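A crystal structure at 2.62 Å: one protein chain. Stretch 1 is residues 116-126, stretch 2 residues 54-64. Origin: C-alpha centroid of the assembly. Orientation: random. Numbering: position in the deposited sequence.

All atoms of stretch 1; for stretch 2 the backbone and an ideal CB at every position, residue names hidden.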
# COMPACT_ATOMS: atom_id res chain seq x y z
N MSE B 116 -1.70 -7.98 -1.54
CA MSE B 116 -2.03 -6.72 -0.94
C MSE B 116 -3.36 -6.80 -0.23
O MSE B 116 -3.45 -6.60 0.99
CB MSE B 116 -2.07 -5.66 -2.02
CG MSE B 116 -2.21 -4.26 -1.48
SE MSE B 116 -2.92 -3.10 -2.83
CE MSE B 116 -3.43 -1.62 -1.67
N LEU B 117 -4.40 -7.12 -1.00
CA LEU B 117 -5.76 -7.13 -0.48
C LEU B 117 -5.96 -8.20 0.56
O LEU B 117 -6.66 -7.98 1.55
CB LEU B 117 -6.76 -7.29 -1.63
CG LEU B 117 -6.64 -6.14 -2.64
CD1 LEU B 117 -7.46 -6.39 -3.90
CD2 LEU B 117 -7.02 -4.81 -1.99
N SER B 118 -5.35 -9.35 0.36
CA SER B 118 -5.44 -10.41 1.35
C SER B 118 -4.68 -9.94 2.57
O SER B 118 -5.01 -10.29 3.70
CB SER B 118 -4.84 -11.71 0.83
OG SER B 118 -5.49 -12.14 -0.34
N GLY B 119 -3.64 -9.15 2.33
CA GLY B 119 -2.90 -8.56 3.42
C GLY B 119 -3.84 -7.74 4.27
O GLY B 119 -4.02 -8.00 5.47
N THR B 120 -4.46 -6.74 3.64
CA THR B 120 -5.43 -5.91 4.31
C THR B 120 -6.51 -6.72 5.01
O THR B 120 -6.85 -6.43 6.16
CB THR B 120 -6.07 -4.90 3.37
OG1 THR B 120 -5.09 -3.91 3.03
CG2 THR B 120 -7.26 -4.19 4.05
N ALA B 121 -7.06 -7.74 4.35
CA ALA B 121 -8.14 -8.53 4.96
C ALA B 121 -7.63 -9.26 6.19
O ALA B 121 -8.27 -9.28 7.23
CB ALA B 121 -8.75 -9.51 3.97
N THR B 122 -6.44 -9.85 6.07
CA THR B 122 -5.82 -10.60 7.16
C THR B 122 -5.48 -9.73 8.40
O THR B 122 -5.62 -10.19 9.54
CB THR B 122 -4.56 -11.33 6.64
OG1 THR B 122 -4.92 -12.13 5.51
CG2 THR B 122 -3.91 -12.20 7.73
N VAL B 123 -5.05 -8.49 8.19
CA VAL B 123 -4.85 -7.58 9.32
C VAL B 123 -6.16 -7.40 10.07
O VAL B 123 -6.23 -7.45 11.30
CB VAL B 123 -4.47 -6.16 8.86
CG1 VAL B 123 -4.04 -5.34 10.07
CG2 VAL B 123 -3.39 -6.21 7.82
N THR B 124 -7.21 -7.15 9.30
CA THR B 124 -8.50 -6.86 9.88
C THR B 124 -8.90 -8.06 10.71
O THR B 124 -9.07 -7.96 11.93
CB THR B 124 -9.53 -6.58 8.77
OG1 THR B 124 -9.01 -5.57 7.90
CG2 THR B 124 -10.87 -6.13 9.35
N ASN B 125 -8.99 -9.21 10.06
CA ASN B 125 -9.36 -10.39 10.80
C ASN B 125 -8.61 -10.59 12.12
O ASN B 125 -9.22 -10.92 13.14
CB ASN B 125 -9.30 -11.65 9.94
CG ASN B 125 -10.06 -12.79 10.59
OD1 ASN B 125 -11.26 -12.67 10.84
ND2 ASN B 125 -9.36 -13.89 10.89
N LYS B 126 -7.29 -10.40 12.13
CA LYS B 126 -6.59 -10.49 13.41
C LYS B 126 -7.30 -9.65 14.47
O LYS B 126 -7.79 -10.18 15.46
CB LYS B 126 -5.11 -10.10 13.29
CG LYS B 126 -4.20 -11.30 13.06
CD LYS B 126 -3.11 -11.00 12.03
CE LYS B 126 -2.42 -12.27 11.51
NZ LYS B 126 -1.57 -11.97 10.31
N UNK B 54 1.38 -18.99 4.16
CA UNK B 54 0.95 -18.63 5.50
C UNK B 54 -0.56 -18.50 5.56
O UNK B 54 -1.20 -18.30 4.56
CB UNK B 54 1.61 -17.33 5.95
N UNK B 55 -1.12 -18.65 6.75
CA UNK B 55 -2.56 -18.54 6.92
C UNK B 55 -3.00 -17.14 6.54
O UNK B 55 -2.27 -16.17 6.77
CB UNK B 55 -2.97 -18.87 8.36
N UNK B 56 -4.19 -17.03 5.96
CA UNK B 56 -4.59 -15.76 5.38
C UNK B 56 -6.07 -15.69 5.09
O UNK B 56 -6.72 -16.72 4.92
CB UNK B 56 -3.80 -15.50 4.09
N UNK B 57 -6.59 -14.47 5.05
CA UNK B 57 -7.94 -14.19 4.55
C UNK B 57 -7.83 -13.74 3.11
O UNK B 57 -7.32 -12.66 2.83
CB UNK B 57 -8.65 -13.13 5.40
N UNK B 58 -8.31 -14.57 2.20
CA UNK B 58 -8.26 -14.28 0.78
C UNK B 58 -9.10 -13.08 0.39
O UNK B 58 -10.24 -12.90 0.85
CB UNK B 58 -8.72 -15.50 -0.01
N UNK B 59 -8.52 -12.26 -0.48
CA UNK B 59 -9.19 -11.12 -1.09
C UNK B 59 -8.47 -10.80 -2.41
O UNK B 59 -7.24 -10.74 -2.46
CB UNK B 59 -9.20 -9.91 -0.15
N UNK B 60 -9.22 -10.64 -3.49
CA UNK B 60 -8.60 -10.36 -4.77
C UNK B 60 -9.06 -11.17 -5.97
O UNK B 60 -8.64 -10.88 -7.08
CB UNK B 60 -7.09 -10.55 -4.62
N UNK B 61 -9.90 -12.18 -5.75
CA UNK B 61 -10.52 -12.93 -6.85
C UNK B 61 -10.84 -12.07 -8.08
O UNK B 61 -10.31 -12.32 -9.17
CB UNK B 61 -11.81 -13.59 -6.35
N UNK B 62 -11.70 -11.07 -7.89
CA UNK B 62 -12.12 -10.17 -8.98
C UNK B 62 -10.98 -9.57 -9.79
O UNK B 62 -11.05 -9.51 -11.01
CB UNK B 62 -12.96 -9.03 -8.40
N UNK B 63 -9.94 -9.09 -9.11
CA UNK B 63 -8.78 -8.53 -9.80
C UNK B 63 -8.02 -9.59 -10.61
O UNK B 63 -7.82 -9.44 -11.81
CB UNK B 63 -7.84 -7.88 -8.79
N UNK B 64 -7.60 -10.64 -9.93
CA UNK B 64 -6.93 -11.75 -10.60
C UNK B 64 -7.71 -12.15 -11.84
O UNK B 64 -7.16 -12.21 -12.93
CB UNK B 64 -6.77 -12.94 -9.66

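Stretch 1 is a continuous helix, and the residues it turns to its partner are Leu117, Ser118, Ala121, Thr122 and Asn125. Against them runs an extended segment, 54 to 59, followed by a turn into a helix.

Position 54 points its CA-to-CB bond toward the helix, but no atom of stretch 1 lies within 5.5 Å of the ideal CB. Almost any side chain could stand there, and the deposited one is Glu54, whose OE1 is hydrogen-bonded elsewhere in the structure. Position 55 points sideways and is equally unconstrained by the helix; a polar or charged residue would do. It is Glu55, with an extended chain that makes no close contact with stretch 1.

At 56 the bond again runs sideways, with the ideal CB 3.8 Å from Thr122 OG1 and 5.1 Å from Ser118 CB. A flexible chain of moderate length could reach along this small-residue surface. The residue is Met56, present as selenomethionine, and its CE comes to 3.6 Å from Ser118 CB.

Position 57 is fixed first by its backbone: its N donates a hydrogen bond to Thr122 OG1 at 2.9 Å, nearly straight at 165°. Thr122 OG1 in turn donates to Ser118 O at 2.6 Å, so the threonine links the strand to its own helix. The bond asks only for a free N-H, which excludes proline. The ideal CB lies 3.9 Å from Ala121 CB and 4.8 Å from Asn125 CB, so valine, isoleucine or leucine would suit. Ile57 is found: its CG2 lies 3.7 Å from Ala121 CB, and its CG1 packs 3.6 Å from Asn125 CB. Ile57 O also receives a CA-H...O contact from Ser118 CA at 3.3 Å.

Position 58 turns away from the helix, which therefore says little about its identity. Leu58 sits there, its CD1 still 3.9 Å from Ser118 OG.

Position 59 points toward the helix, and its N donates to Ser118 OG at 3.0 Å, the second backbone-to-hydroxyl bond one helical turn from the first. The ideal CB is only 3.6 Å from Leu117 O and 4.2 Å from Ala121 CB, which favours a compact side chain such as alanine, serine or cysteine. Cys59 fits, setting SG 3.8 Å from Leu117 CB.

At 60, phi/psi of 133/-7 would jam a CB against the preceding carbonyl O, so the backbone itself calls for glycine. Gly60 takes the N-cap position, with its CA 4.2 Å from Leu117 CD1.

Positions 61 and 62 lie out of reach of stretch 1, and polar residues are reasonable in the first turn of a helix; they are Gln61 and Asp62.

Position 63 points back toward the helix, but its ideal CB is 5.1 Å from Leu117 CD1, leaving room for a large apolar side chain: leucine, methionine or an aromatic. Phe63 spans the gap, bringing CE2 to 3.5 Å from Leu117 CD1, which approaches the ring obliquely.

Position 64 is out of reach and unconstrained by stretch 1; it is Ala64.

Stretch 2 54-64: EEMILCGQDFA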
# COMPACT_ATOMS: atom_id res chain seq x y z
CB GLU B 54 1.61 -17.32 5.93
CG GLU B 54 1.58 -16.24 4.86
CD GLU B 54 2.06 -14.89 5.34
OE1 GLU B 54 2.94 -14.30 4.65
OE2 GLU B 54 1.56 -14.42 6.40
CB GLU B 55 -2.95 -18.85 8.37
CG GLU B 55 -4.45 -18.99 8.63
CD GLU B 55 -4.71 -19.40 10.08
OE1 GLU B 55 -5.28 -18.60 10.84
OE2 GLU B 55 -4.34 -20.54 10.44
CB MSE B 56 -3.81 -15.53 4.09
CG MSE B 56 -4.05 -16.60 3.06
SE MSE B 56 -4.99 -15.93 1.48
CE MSE B 56 -3.52 -15.08 0.54
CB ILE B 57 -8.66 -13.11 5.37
CG1 ILE B 57 -8.72 -13.49 6.85
CG2 ILE B 57 -10.06 -12.90 4.83
CD1 ILE B 57 -9.53 -14.77 7.14
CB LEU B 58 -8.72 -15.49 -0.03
CG LEU B 58 -8.95 -15.34 -1.55
CD1 LEU B 58 -7.72 -14.73 -2.25
CD2 LEU B 58 -9.31 -16.69 -2.17
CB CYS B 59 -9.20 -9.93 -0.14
SG CYS B 59 -10.20 -8.54 -0.70
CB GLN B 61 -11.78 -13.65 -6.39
CG GLN B 61 -11.51 -15.04 -5.82
CD GLN B 61 -12.79 -15.79 -5.47
OE1 GLN B 61 -13.05 -16.88 -6.00
NE2 GLN B 61 -13.58 -15.23 -4.57
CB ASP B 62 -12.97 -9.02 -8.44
CG ASP B 62 -14.30 -9.48 -7.94
OD1 ASP B 62 -14.73 -10.57 -8.36
OD2 ASP B 62 -14.91 -8.75 -7.13
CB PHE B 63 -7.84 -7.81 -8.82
CG PHE B 63 -8.46 -6.61 -8.16
CD1 PHE B 63 -8.33 -5.35 -8.74
CD2 PHE B 63 -9.19 -6.73 -6.99
CE1 PHE B 63 -8.91 -4.24 -8.16
CE2 PHE B 63 -9.77 -5.62 -6.40
CZ PHE B 63 -9.62 -4.37 -6.99
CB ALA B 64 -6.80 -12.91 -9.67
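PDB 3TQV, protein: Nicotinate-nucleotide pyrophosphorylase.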